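Local coordinates for conserved hypothetical protein (Shewanella loihica, PDB 2GPI), which is of unknown function, belongs to the DUF1488 family and has been tentatively linked to transcriptional regulation of the shikimate pathway, at residues 6-11 and 65-70; 13-18 and 33-38; 45-50 and 56-61; 71-76 and 83-88. One frame throughout, in Å; residues are numbered along the deposited sequence. Where two conformers were deposited one is given.

Interaction 1: residues 6-11 and 65-70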
loop_
_atom_site.group_PDB
_atom_site.type_symbol
_atom_site.label_atom_id
_atom_site.label_comp_id
_atom_site.label_asym_id
_atom_site.label_seq_id
_atom_site.Cartn_x
_atom_site.Cartn_y
_atom_site.Cartn_z
ATOM N N ILE A 6 -0.911 -1.998 14.388
ATOM C CA ILE A 6 -1.318 -1.833 12.979
ATOM C C ILE A 6 -0.947 -3.090 12.242
ATOM O O ILE A 6 0.211 -3.405 12.088
ATOM C CB ILE A 6 -0.690 -0.594 12.269
ATOM C CG1 ILE A 6 -1.088 0.685 13.007
ATOM C CG2 ILE A 6 -1.162 -0.530 10.799
ATOM C CD1 ILE A 6 -0.149 1.892 12.808
ATOM N N ILE A 7 -1.952 -3.845 11.799
ATOM C CA ILE A 7 -1.756 -5.127 11.140
ATOM C C ILE A 7 -2.058 -5.006 9.646
ATOM O O ILE A 7 -3.070 -4.426 9.255
ATOM C CB ILE A 7 -2.727 -6.151 11.718
ATOM C CG1 ILE A 7 -2.475 -6.361 13.228
ATOM C CG2 ILE A 7 -2.666 -7.495 10.937
ATOM C CD1 ILE A 7 -3.583 -7.222 13.954
ATOM N N PHE A 8 -1.192 -5.565 8.820
ATOM C CA PHE A 8 -1.435 -5.644 7.398
ATOM C C PHE A 8 -2.049 -6.992 7.068
ATOM O O PHE A 8 -1.441 -8.057 7.282
ATOM C CB PHE A 8 -0.153 -5.358 6.637
ATOM C CG PHE A 8 0.259 -3.944 6.803
ATOM C CD1 PHE A 8 -0.222 -2.978 5.942
ATOM C CD2 PHE A 8 0.991 -3.553 7.881
ATOM C CE1 PHE A 8 0.045 -1.636 6.159
ATOM C CE2 PHE A 8 1.303 -2.221 8.061
ATOM C CZ PHE A 8 0.812 -1.266 7.179
ATOM N N THR A 9 -3.293 -6.942 6.620
ATOM C CA THR A 9 -4.089 -8.145 6.506
ATOM C C THR A 9 -4.079 -8.821 5.132
ATOM O O THR A 9 -4.763 -9.851 4.935
ATOM C CB THR A 9 -5.526 -7.830 6.962
ATOM O OG1 THR A 9 -6.051 -6.715 6.220
ATOM C CG2 THR A 9 -5.594 -7.537 8.467
ATOM N N GLU A 10 -3.292 -8.274 4.195
ATOM C CA GLU A 10 -2.955 -8.972 2.953
ATOM C C GLU A 10 -4.146 -9.293 2.045
ATOM O O GLU A 10 -4.156 -10.318 1.359
ATOM C CB GLU A 10 -2.133 -10.239 3.244
ATOM C CG GLU A 10 -0.830 -9.951 4.024
ATOM C CD GLU A 10 0.000 -8.810 3.433
ATOM O OE1 GLU A 10 0.481 -8.920 2.279
ATOM O OE2 GLU A 10 0.207 -7.784 4.155
ATOM N N GLN A 11 -5.143 -8.406 2.065
ATOM C CA GLN A 11 -6.186 -8.410 1.052
ATOM C C GLN A 11 -5.636 -7.515 -0.055
ATOM O O GLN A 11 -5.606 -6.299 0.067
ATOM C CB GLN A 11 -7.521 -7.943 1.669
ATOM C CG GLN A 11 -8.004 -8.842 2.801
ATOM C CD GLN A 11 -9.303 -8.382 3.436
ATOM O OE1 GLN A 11 -9.988 -7.510 2.913
ATOM N NE2 GLN A 11 -9.652 -8.986 4.571
ATOM N N ASP A 65 8.801 -3.279 2.375
ATOM C CA ASP A 65 9.116 -1.864 2.193
ATOM C C ASP A 65 7.861 -1.018 2.052
ATOM O O ASP A 65 7.768 0.103 2.559
ATOM C CB ASP A 65 9.961 -1.715 0.927
ATOM C CG ASP A 65 11.389 -2.274 1.073
ATOM O OD1 ASP A 65 11.849 -2.553 2.211
ATOM O OD2 ASP A 65 12.035 -2.388 0.012
ATOM N N ILE A 66 6.910 -1.521 1.279
ATOM C CA ILE A 66 5.660 -0.773 1.019
ATOM C C ILE A 66 4.843 -0.641 2.289
ATOM O O ILE A 66 4.368 0.424 2.639
ATOM C CB ILE A 66 4.854 -1.405 -0.120
ATOM C CG1 ILE A 66 5.588 -1.320 -1.470
ATOM C CG2 ILE A 66 3.467 -0.761 -0.274
ATOM C CD1 ILE A 66 5.071 -2.238 -2.547
ATOM N N GLU A 67 4.651 -1.777 2.969
ATOM C CA GLU A 67 3.872 -1.785 4.209
ATOM C C GLU A 67 4.586 -0.975 5.318
ATOM O O GLU A 67 3.882 -0.302 6.108
ATOM C CB GLU A 67 3.527 -3.225 4.628
ATOM C CG GLU A 67 2.508 -3.864 3.612
ATOM C CD GLU A 67 2.093 -5.281 3.891
ATOM O OE1 GLU A 67 2.760 -6.000 4.673
ATOM O OE2 GLU A 67 1.030 -5.688 3.312
ATOM N N GLU A 68 5.931 -0.974 5.339
ATOM C CA GLU A 68 6.653 -0.143 6.297
ATOM C C GLU A 68 6.265 1.311 6.112
ATOM O O GLU A 68 6.014 2.036 7.075
ATOM C CB GLU A 68 8.164 -0.305 6.156
ATOM C CG GLU A 68 8.949 0.488 7.107
ATOM C CD GLU A 68 10.416 0.135 7.082
ATOM O OE1 GLU A 68 10.916 -0.327 6.051
ATOM O OE2 GLU A 68 11.076 0.352 8.109
ATOM N N GLN A 69 6.258 1.731 4.857
ATOM C CA GLN A 69 5.923 3.130 4.527
ATOM C C GLN A 69 4.441 3.430 4.875
ATOM O O GLN A 69 4.154 4.481 5.440
ATOM C CB GLN A 69 6.246 3.451 3.070
ATOM C CG GLN A 69 5.943 4.886 2.686
ATOM C CD GLN A 69 6.708 5.967 3.429
ATOM O OE1 GLN A 69 7.763 5.721 4.009
ATOM N NE2 GLN A 69 6.201 7.212 3.361
ATOM N N ALA A 70 3.525 2.496 4.578
ATOM C CA ALA A 70 2.122 2.702 4.928
ATOM C C ALA A 70 1.971 2.834 6.429
ATOM O O ALA A 70 1.166 3.657 6.913
ATOM C CB ALA A 70 1.255 1.547 4.401
HETATM O O HOH W 1 -2.182 -5.736 3.325
#
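Phe8, at the end of strand 6-8, lies opposite Glu67 on helix 63-75, their CA atoms 7.3 Å apart, and both side chains are directed into the gap. They lie alongside each other, head to tail, so the aliphatic part of the glutamate lies flat on the ring: Glu67 CB stands 3.9 Å from the centroid of the Phe8 ring and only 6° off its normal, a CH-pi contact over the face. Phe8 CG lies anti to its carbonyl carbon (chi1 -68°), which turns the ring toward the helix and brings Phe8 CZ to 3.4 Å from the backbone oxygen Glu67 O. Ala70, one turn further on, adds its methyl obliquely, with Ala70 CB 3.8 Å from Phe8 CE1. The contact thus seats one turn of the helix on an edge strand of the sheet, since 6-8 pairs antiparallel with strand 20-27. An alanine in place of Phe8 is likely to leave the methylenes of Glu67 without their aromatic floor and the carboxylate less firmly held. At the polar end, Glu10 OE2 and Glu67 OE2 lie 2.4 Å apart, a distance best explained if one of the two acids holds a proton, with the carboxylate planes turned 73° against each other. Arg63 forms salt bridges to OE1 of both acids, so opposite charge is also at hand. Water 1 accepts from Glu10 N at 2.9 Å and lies within donating distance of Glu67 OE2, 3.2 Å away, though it has competing acceptors.

Interaction 2: residues 13-18 and 33-38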
loop_
_atom_site.group_PDB
_atom_site.type_symbol
_atom_site.label_atom_id
_atom_site.label_comp_id
_atom_site.label_asym_id
_atom_site.label_seq_id
_atom_site.Cartn_x
_atom_site.Cartn_y
_atom_site.Cartn_z
ATOM N N THR A 13 -5.511 -6.447 -3.956
ATOM C CA THR A 13 -6.332 -6.373 -5.200
ATOM C C THR A 13 -5.840 -5.212 -6.086
ATOM O O THR A 13 -5.153 -4.307 -5.644
ATOM C CB THR A 13 -7.819 -6.222 -4.838
ATOM O OG1 THR A 13 -8.025 -5.002 -4.101
ATOM C CG2 THR A 13 -8.281 -7.410 -4.012
ATOM N N TRP A 14 -6.217 -5.260 -7.361
ATOM C CA TRP A 14 -6.109 -4.125 -8.267
ATOM C C TRP A 14 -7.396 -3.294 -8.289
ATOM O O TRP A 14 -8.533 -3.828 -8.441
ATOM C CB TRP A 14 -5.757 -4.586 -9.689
ATOM C CG TRP A 14 -5.361 -3.432 -10.613
ATOM C CD1 TRP A 14 -6.153 -2.817 -11.544
ATOM C CD2 TRP A 14 -4.096 -2.745 -10.653
ATOM N NE1 TRP A 14 -5.457 -1.820 -12.166
ATOM C CE2 TRP A 14 -4.193 -1.748 -11.654
ATOM C CE3 TRP A 14 -2.885 -2.899 -9.989
ATOM C CZ2 TRP A 14 -3.126 -0.893 -11.974
ATOM C CZ3 TRP A 14 -1.802 -2.056 -10.321
ATOM C CH2 TRP A 14 -1.952 -1.046 -11.277
ATOM N N ASP A 15 -7.228 -1.997 -8.173
ATOM C CA ASP A 15 -8.317 -1.053 -8.240
ATOM C C ASP A 15 -8.234 -0.335 -9.589
ATOM O O ASP A 15 -7.341 0.502 -9.824
ATOM C CB ASP A 15 -8.208 -0.106 -7.035
ATOM C CG ASP A 15 -9.295 0.963 -7.005
ATOM O OD1 ASP A 15 -9.888 1.320 -8.039
ATOM O OD2 ASP A 15 -9.533 1.460 -5.883
ATOM N N VAL A 16 -9.115 -0.702 -10.527
ATOM C CA VAL A 16 -9.071 -0.064 -11.861
ATOM C C VAL A 16 -9.438 1.451 -11.866
ATOM O O VAL A 16 -8.990 2.174 -12.727
ATOM C CB VAL A 16 -9.920 -0.828 -12.909
ATOM C CG1 VAL A 16 -9.383 -2.268 -13.151
ATOM C CG2 VAL A 16 -11.378 -0.856 -12.468
ATOM N N GLN A 17 -10.200 1.886 -10.874
ATOM C CA GLN A 17 -10.674 3.275 -10.790
ATOM C C GLN A 17 -9.475 4.166 -10.520
ATOM O O GLN A 17 -9.347 5.239 -11.087
ATOM C CB GLN A 17 -11.736 3.387 -9.689
ATOM C CG GLN A 17 -12.060 4.791 -9.189
ATOM C CD GLN A 17 -13.330 5.381 -9.787
ATOM O OE1 GLN A 17 -14.207 4.661 -10.279
ATOM N NE2 GLN A 17 -13.443 6.705 -9.717
ATOM N N LEU A 18 -8.562 3.674 -9.694
ATOM C CA LEU A 18 -7.375 4.428 -9.322
ATOM C C LEU A 18 -6.087 3.986 -10.031
ATOM O O LEU A 18 -5.067 4.646 -9.874
ATOM C CB LEU A 18 -7.141 4.288 -7.835
ATOM C CG LEU A 18 -8.271 4.730 -6.914
ATOM C CD1 LEU A 18 -7.903 4.548 -5.447
ATOM C CD2 LEU A 18 -8.594 6.205 -7.241
ATOM N N ASP A 33 -7.863 1.324 4.332
ATOM C CA ASP A 33 -7.546 1.049 2.954
ATOM C C ASP A 33 -6.293 1.808 2.512
ATOM O O ASP A 33 -6.178 3.051 2.590
ATOM C CB ASP A 33 -8.754 1.242 2.049
ATOM C CG ASP A 33 -9.863 0.237 2.393
ATOM O OD1 ASP A 33 -9.621 -0.989 2.327
ATOM O OD2 ASP A 33 -10.933 0.685 2.842
ATOM N N CYS A 34 -5.334 1.056 1.986
ATOM C CA CYS A 34 -4.070 1.637 1.537
ATOM C C CYS A 34 -3.895 1.367 0.043
ATOM O O CYS A 34 -4.392 0.362 -0.482
ATOM C CB CYS A 34 -2.880 1.011 2.232
ATOM S SG CYS A 34 -2.953 1.122 4.044
ATOM N N TYR A 35 -3.191 2.256 -0.611
ATOM C CA TYR A 35 -3.047 2.212 -2.067
ATOM C C TYR A 35 -1.632 2.582 -2.468
ATOM O O TYR A 35 -1.031 3.457 -1.901
ATOM C CB TYR A 35 -4.024 3.155 -2.722
ATOM C CG TYR A 35 -5.463 2.827 -2.431
ATOM C CD1 TYR A 35 -6.125 3.353 -1.336
ATOM C CD2 TYR A 35 -6.167 1.943 -3.250
ATOM C CE1 TYR A 35 -7.403 2.989 -1.051
ATOM C CE2 TYR A 35 -7.471 1.601 -2.997
ATOM C CZ TYR A 35 -8.112 2.125 -1.873
ATOM O OH TYR A 35 -9.405 1.798 -1.601
ATOM N N ILE A 36 -1.111 1.880 -3.467
ATOM C CA ILE A 36 0.127 2.281 -4.142
ATOM C C ILE A 36 -0.164 2.305 -5.656
ATOM O O ILE A 36 -0.545 1.279 -6.256
ATOM C CB ILE A 36 1.369 1.413 -3.742
ATOM C CG1 ILE A 36 2.639 1.904 -4.426
ATOM C CG2 ILE A 36 1.141 -0.091 -4.001
ATOM C CD1 ILE A 36 3.941 1.280 -3.880
ATOM N N GLY A 37 -0.034 3.491 -6.230
ATOM C CA GLY A 37 -0.371 3.658 -7.621
ATOM C C GLY A 37 0.573 2.946 -8.578
ATOM O O GLY A 37 1.726 2.626 -8.254
ATOM N N GLN A 38 0.057 2.663 -9.767
ATOM C CA GLN A 38 0.821 1.955 -10.803
ATOM C C GLN A 38 2.188 2.589 -11.006
ATOM O O GLN A 38 3.231 1.868 -10.995
ATOM C CB GLN A 38 0.037 1.941 -12.091
ATOM C CG GLN A 38 0.742 1.123 -13.136
ATOM C CD GLN A 38 -0.075 0.963 -14.383
ATOM O OE1 GLN A 38 -1.294 1.210 -14.393
ATOM N NE2 GLN A 38 0.585 0.545 -15.452
HETATM O O HOH W 2 -10.786 0.308 -3.311
#
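With CG anti to its carbonyl carbon (chi1 -58°), Leu18 sends a methyl over the Tyr35 ring, while Asp15, whose CG is turned away from its own backbone N (chi1 179°), brings its carboxylate to the same ring. Leu18 CD1 stands 4.0 Å from the centroid of the Tyr35 ring and 21° off its normal, a CH-pi contact over one face, displaced toward the rim. Asp15 OD2 comes obliquely to Tyr35 CE2 at 3.5 Å. Water 2 joins the polar ends, donating to Asp15 OD2 at 3.1 Å and hydrogen-bonded to Tyr35 OH at 2.7 Å. The other oxygen works locally: Leu18 N donates to Asp15 OD1 at 3.2 Å from well above the carboxylate plane, and Gln17 N adds a weak bond, an Asx motif that turns the chain after strand 13-15. A leucine in place of Asp15 would probably leave Leu18 N without its side-chain acceptor and water 2 without its mate on this side. The Trp14 ring presents its edge to Gln38, with CH2 3.7 Å from Gln38 CB, while Gln38 NE2 bonds to Glu42. Strands 13-15 and 30-37 both pair antiparallel with 20-27, whose His22 stacks with Tyr35. No direct hydrogen bond joins the two segments, which implies that the direct contact relies on van der Waals and CH-pi touch plus one water, with Asp15 serving turn and bridge through separate oxygens.

Interaction 3: residues 45-50 and 56-61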
loop_
_atom_site.group_PDB
_atom_site.type_symbol
_atom_site.label_atom_id
_atom_site.label_comp_id
_atom_site.label_asym_id
_atom_site.label_seq_id
_atom_site.Cartn_x
_atom_site.Cartn_y
_atom_site.Cartn_z
ATOM N N ALA A 45 10.047 -0.670 -8.689
ATOM C CA ALA A 45 10.537 -1.917 -9.280
ATOM C C ALA A 45 11.463 -1.743 -10.467
ATOM O O ALA A 45 12.097 -2.709 -10.898
ATOM C CB ALA A 45 9.321 -2.801 -9.705
ATOM N N ALA A 46 11.520 -0.519 -11.052
ATOM C CA ALA A 46 12.238 -0.281 -12.324
ATOM C C ALA A 46 11.720 -1.210 -13.422
ATOM O O ALA A 46 12.500 -1.787 -14.220
ATOM C CB ALA A 46 13.765 -0.370 -12.125
ATOM N N GLU A 47 10.385 -1.297 -13.479
ATOM C CA GLU A 47 9.699 -2.190 -14.419
ATOM C C GLU A 47 8.329 -1.635 -14.751
ATOM O O GLU A 47 7.556 -1.277 -13.843
ATOM C CB GLU A 47 9.532 -3.555 -13.727
ATOM C CG GLU A 47 8.987 -4.669 -14.536
ATOM C CD GLU A 47 9.080 -6.003 -13.786
ATOM O OE1 GLU A 47 10.120 -6.256 -13.108
ATOM O OE2 GLU A 47 8.131 -6.816 -13.885
ATOM N N LYS A 48 7.985 -1.654 -16.018
ATOM C CA LYS A 48 6.641 -1.274 -16.408
ATOM C C LYS A 48 5.663 -2.470 -16.255
ATOM O O LYS A 48 6.049 -3.619 -16.484
ATOM C CB LYS A 48 6.659 -0.697 -17.790
ATOM C CG LYS A 48 7.394 0.643 -17.759
ATOM C CD LYS A 48 7.268 1.427 -19.026
ATOM C CE LYS A 48 8.170 2.660 -18.972
ATOM N NZ LYS A 48 9.600 2.258 -18.932
ATOM N N ILE A 49 4.459 -2.160 -15.791
ATOM C CA ILE A 49 3.431 -3.135 -15.467
ATOM C C ILE A 49 2.487 -3.279 -16.621
ATOM O O ILE A 49 1.936 -2.277 -17.112
ATOM C CB ILE A 49 2.573 -2.689 -14.222
ATOM C CG1 ILE A 49 3.335 -2.933 -12.930
ATOM C CG2 ILE A 49 1.259 -3.443 -14.153
ATOM C CD1 ILE A 49 2.802 -2.180 -11.694
ATOM N N ASN A 50 2.274 -4.508 -17.075
ATOM C CA ASN A 50 1.334 -4.753 -18.186
ATOM C C ASN A 50 0.356 -5.896 -17.921
ATOM O O ASN A 50 -0.385 -6.274 -18.817
ATOM C CB ASN A 50 2.092 -5.035 -19.475
ATOM C CG ASN A 50 3.101 -6.137 -19.317
ATOM O OD1 ASN A 50 2.820 -7.198 -18.759
ATOM N ND2 ASN A 50 4.340 -5.857 -19.756
ATOM N N LEU A 56 0.749 -7.648 -8.895
ATOM C CA LEU A 56 0.682 -8.271 -7.572
ATOM C C LEU A 56 2.058 -8.851 -7.215
ATOM O O LEU A 56 2.524 -8.738 -6.086
ATOM C CB LEU A 56 -0.370 -9.367 -7.533
ATOM C CG LEU A 56 -0.319 -10.215 -6.267
ATOM C CD1 LEU A 56 -0.586 -9.319 -5.083
ATOM C CD2 LEU A 56 -1.345 -11.377 -6.301
ATOM N N SER A 57 2.744 -9.433 -8.185
ATOM C CA SER A 57 4.083 -9.982 -7.954
ATOM C C SER A 57 5.077 -8.897 -7.524
ATOM O O SER A 57 5.902 -9.105 -6.624
ATOM C CB SER A 57 4.590 -10.738 -9.185
ATOM O OG SER A 57 5.895 -11.251 -8.956
ATOM N N LEU A 58 4.979 -7.727 -8.127
ATOM C CA LEU A 58 5.843 -6.601 -7.756
ATOM C C LEU A 58 5.526 -6.091 -6.342
ATOM O O LEU A 58 6.456 -5.815 -5.555
ATOM C CB LEU A 58 5.790 -5.491 -8.809
ATOM C CG LEU A 58 6.413 -5.840 -10.188
ATOM C CD1 LEU A 58 6.136 -4.707 -11.170
ATOM C CD2 LEU A 58 7.913 -6.185 -10.072
ATOM N N PHE A 59 4.246 -5.964 -6.006
ATOM C CA PHE A 59 3.871 -5.657 -4.628
ATOM C C PHE A 59 4.524 -6.653 -3.646
ATOM O O PHE A 59 5.154 -6.264 -2.623
ATOM C CB PHE A 59 2.350 -5.604 -4.434
ATOM C CG PHE A 59 1.963 -5.344 -3.015
ATOM C CD1 PHE A 59 1.896 -6.390 -2.101
ATOM C CD2 PHE A 59 1.762 -4.028 -2.547
ATOM C CE1 PHE A 59 1.597 -6.169 -0.745
ATOM C CE2 PHE A 59 1.461 -3.835 -1.168
ATOM C CZ PHE A 59 1.370 -4.878 -0.307
ATOM N N GLU A 60 4.364 -7.942 -3.959
ATOM C CA GLU A 60 4.938 -8.983 -3.074
ATOM C C GLU A 60 6.451 -8.857 -2.953
ATOM O O GLU A 60 7.012 -9.005 -1.831
ATOM C CB GLU A 60 4.510 -10.351 -3.577
ATOM C CG GLU A 60 3.086 -10.620 -3.333
ATOM C CD GLU A 60 2.725 -10.759 -1.846
ATOM O OE1 GLU A 60 3.619 -10.809 -0.966
ATOM O OE2 GLU A 60 1.537 -10.835 -1.573
ATOM N N GLN A 61 7.120 -8.556 -4.060
ATOM C CA GLN A 61 8.587 -8.370 -4.059
ATOM C C GLN A 61 9.025 -7.273 -3.087
ATOM O O GLN A 61 10.061 -7.388 -2.449
ATOM C CB GLN A 61 9.094 -8.086 -5.463
ATOM C CG GLN A 61 10.579 -7.911 -5.564
ATOM C CD GLN A 61 11.032 -7.861 -7.020
ATOM O OE1 GLN A 61 10.273 -8.257 -7.938
ATOM N NE2 GLN A 61 12.271 -7.388 -7.240
HETATM O O HOH W 3 12.726 -5.119 -9.570
HETATM O O HOH W 4 11.275 -7.476 -10.386
#
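Ala45 O accepts a hydrogen bond from water 3 at 2.8 Å, and that water reaches across to Gln61 NE2 through a weaker bond of 3.3 Å. Beside it, water 4 donates both to Gln61 OE1, at 2.8 Å, and to Glu47 OE1, at 3.2 Å. One end of the amide thus reaches Glu47 in the loop, the other, weakly, the last residue of helix 38-45. Beneath this polar layer Leu58 supplies the direct contact. Its two methyls divide the work: Leu58 CD2 lies 3.7 Å from Ala45 CB, and Leu58 CD1 touches Ile49 CG1 at 3.8 Å, the two side chains lying side by side, head to tail. Between these neighbours comes Glu47, an extended chain with CG anti to the backbone N (chi1 -174°), which carries its carboxylate over the leucine, Glu47 CD standing 3.9 Å from Leu58 CD2. Glu47 OE2 is bonded to Gln54 NE2, which also bonds to Lys48 O, so the carboxylate is held at both oxygens. Ala45, Glu47 and Ile49 all point toward helix 52-61, Ala45 from the last turn of helix 38-45 and only Glu47 to Ile49 from extended chain. Ala46, with its positive phi of 56°, is the C-prime residue of a Schellman motif that ends helix 38-45; the contact belongs to the connection between two consecutive helices, 38-45 and 52-61, in which the linker folds back against the second.

Interaction 4: residues 71-76 and 83-88. With EDO (1,2-ethanediol), chain B.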
loop_
_atom_site.group_PDB
_atom_site.type_symbol
_atom_site.label_atom_id
_atom_site.label_comp_id
_atom_site.label_asym_id
_atom_site.label_seq_id
_atom_site.Cartn_x
_atom_site.Cartn_y
_atom_site.Cartn_z
ATOM N N GLU A 71 2.713 2.015 7.185
ATOM C CA GLU A 71 2.656 2.066 8.643
ATOM C C GLU A 71 3.099 3.424 9.186
ATOM O O GLU A 71 2.439 3.998 10.073
ATOM C CB GLU A 71 3.484 0.937 9.258
ATOM C CG GLU A 71 3.050 0.608 10.683
ATOM C CD GLU A 71 3.690 1.427 11.694
ATOM O OE1 GLU A 71 4.739 2.054 11.396
ATOM O OE2 GLU A 71 3.146 1.437 12.852
ATOM N N LYS A 72 4.146 3.965 8.604
ATOM C CA LYS A 72 4.653 5.257 8.987
ATOM C C LYS A 72 3.610 6.321 8.687
ATOM O O LYS A 72 3.318 7.186 9.514
ATOM C CB LYS A 72 5.932 5.547 8.221
ATOM C CG LYS A 72 6.527 6.827 8.609
ATOM C CD LYS A 72 7.738 7.159 7.709
ATOM C CE LYS A 72 7.334 8.125 6.577
ATOM N N LEU A 73 3.034 6.234 7.493
ATOM C CA LEU A 73 2.014 7.227 7.107
ATOM C C LEU A 73 0.817 7.207 8.072
ATOM O O LEU A 73 0.270 8.254 8.469
ATOM C CB LEU A 73 1.573 6.990 5.667
ATOM C CG LEU A 73 2.600 7.299 4.571
ATOM C CD1 LEU A 73 2.110 6.763 3.212
ATOM C CD2 LEU A 73 2.934 8.809 4.527
ATOM N N ILE A 74 0.388 6.006 8.442
ATOM C CA ILE A 74 -0.705 5.870 9.430
ATOM C C ILE A 74 -0.337 6.501 10.778
ATOM O O ILE A 74 -1.098 7.291 11.371
ATOM C CB ILE A 74 -1.119 4.404 9.583
ATOM C CG1 ILE A 74 -1.797 3.887 8.323
ATOM C CG2 ILE A 74 -2.049 4.205 10.814
ATOM C CD1 ILE A 74 -1.891 2.325 8.278
ATOM N N GLU A 75 0.870 6.201 11.270
ATOM C CA GLU A 75 1.327 6.799 12.516
ATOM C C GLU A 75 1.405 8.308 12.472
ATOM O O GLU A 75 1.159 8.963 13.481
ATOM C CB GLU A 75 2.675 6.215 12.935
ATOM C CG GLU A 75 2.550 4.756 13.308
ATOM C CD GLU A 75 3.546 4.296 14.362
ATOM O OE1 GLU A 75 3.995 5.137 15.180
ATOM O OE2 GLU A 75 3.862 3.080 14.399
ATOM N N GLN A 76 1.736 8.853 11.310
ATOM C CA GLN A 76 1.864 10.282 11.072
ATOM C C GLN A 76 0.535 10.945 10.735
ATOM O O GLN A 76 0.492 12.147 10.457
ATOM C CB GLN A 76 2.827 10.546 9.898
ATOM C CG GLN A 76 4.287 10.269 10.199
ATOM C CD GLN A 76 5.180 10.402 8.972
ATOM O OE1 GLN A 76 4.715 10.370 7.819
ATOM N NE2 GLN A 76 6.471 10.515 9.217
ATOM N N GLY A 83 -10.098 9.246 3.770
ATOM C CA GLY A 83 -9.738 8.370 4.890
ATOM C C GLY A 83 -8.809 7.239 4.518
ATOM O O GLY A 83 -8.680 6.281 5.275
ATOM N N HIS A 84 -8.191 7.322 3.341
ATOM C CA HIS A 84 -7.271 6.320 2.860
ATOM C C HIS A 84 -5.804 6.701 3.019
ATOM O O HIS A 84 -5.472 7.859 3.265
ATOM C CB HIS A 84 -7.512 6.066 1.400
ATOM C CG HIS A 84 -8.887 5.608 1.073
ATOM N ND1 HIS A 84 -9.473 5.891 -0.142
ATOM C CD2 HIS A 84 -9.803 4.916 1.786
ATOM C CE1 HIS A 84 -10.701 5.405 -0.148
ATOM N NE2 HIS A 84 -10.921 4.792 0.999
ATOM N N ILE A 85 -4.937 5.713 2.813
ATOM C CA ILE A 85 -3.510 5.912 2.878
ATOM C C ILE A 85 -2.940 5.690 1.463
ATOM O O ILE A 85 -3.159 4.661 0.858
ATOM C CB ILE A 85 -2.824 4.953 3.868
ATOM C CG1 ILE A 85 -3.237 5.258 5.334
ATOM C CG2 ILE A 85 -1.281 4.929 3.677
ATOM C CD1 ILE A 85 -2.597 6.531 5.913
ATOM N N GLN A 86 -2.287 6.710 0.934
ATOM C CA GLN A 86 -1.653 6.629 -0.396
ATOM C C GLN A 86 -0.143 6.617 -0.230
ATOM O O GLN A 86 0.445 7.600 0.239
ATOM C CB GLN A 86 -2.040 7.832 -1.258
ATOM C CG GLN A 86 -3.533 8.057 -1.455
ATOM C CD GLN A 86 -4.194 7.069 -2.406
ATOM O OE1 GLN A 86 -3.589 6.594 -3.361
ATOM N NE2 GLN A 86 -5.457 6.771 -2.145
ATOM N N VAL A 87 0.493 5.524 -0.631
ATOM C CA VAL A 87 1.934 5.406 -0.576
ATOM C C VAL A 87 2.486 6.030 -1.853
ATOM O O VAL A 87 2.236 5.554 -2.947
ATOM C CB VAL A 87 2.361 3.951 -0.466
ATOM C CG1 VAL A 87 3.894 3.845 -0.669
ATOM C CG2 VAL A 87 1.907 3.349 0.866
ATOM N N GLU A 88 3.181 7.154 -1.687
ATOM C CA GLU A 88 3.650 7.956 -2.842
ATOM C C GLU A 88 5.151 7.809 -3.092
ATOM O O GLU A 88 5.620 8.103 -4.190
ATOM C CB GLU A 88 3.221 9.397 -2.612
ATOM C CG GLU A 88 1.698 9.462 -2.712
ATOM C CD GLU A 88 1.123 10.794 -2.500
ATOM O OE1 GLU A 88 1.509 11.460 -1.519
ATOM O OE2 GLU A 88 0.240 11.157 -3.303
HETATM C C1 EDO B . 0.725 6.824 16.339
HETATM O O1 EDO B . 1.917 7.506 16.752
HETATM C C2 EDO B . -0.518 7.679 16.573
HETATM O O2 EDO B . -0.872 8.424 15.401
#
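Leu73 CD1 rests against a backbone carbonyl, at a van der Waals distance of 3.5 Å from Gln86 O. The same branch also meets the strand's side chains, with Leu73 CD1 3.9 Å from Ile85 CG2 and 4.1 Å from Val87 CG2, so a single methyl spans three successive strand residues. Ile85 is shared between Leu73 and Ile74. With its CG1 anti to the carbonyl carbon (chi1 -67°), CG2 stands anti to the backbone N, and the two branches diverge: CG2 to Leu73, and Ile85 CG1 to Ile74 CG1 at 3.6 Å, the two isoleucines meeting at about a right angle. Helix 71-75 and strand 85-87 run at 137° with their axes 8.8 Å apart at closest. Strand 85-87 lies parallel to 30-37, and the chain between them passes through helices, so the contact belongs to a beta-alpha-beta crossover whose last helix packs on the strand it leads to. Ile74 also reaches Ile6 and Ala25, and Val87 reaches Phe23, which extends the apolar layer under the sheet. Near the helix end, an ethanediol, probably from the crystallisation liquor, donates from its O2 to Glu75 O at 2.8 Å.

In the fold
Helix 63-75 serves interactions 1 and 4, whose centres lie 10 Å apart: Ile6 CD1 reaches Ile74 CG2 at 3.6 Å, so strands 6-8 and 85-87 both meet the helix at Ile74. Interactions 2 and 4 meet within the sheet, where Tyr35 N probably bonds to Ile85 O at 2.8 Å and Val87 N to Tyr35 O at 2.9 Å. Interaction 3 sits at the periphery; Phe59 of its helix packs on Ile66, CD2 to CD1 at 3.8 Å, and so joins it to interaction 1. Interactions 3 and 4 do not touch, with centres about 20 Å apart. No functional site is known here, and the ethanediol, probably from the crystallisation liquor, gives no evidence of one.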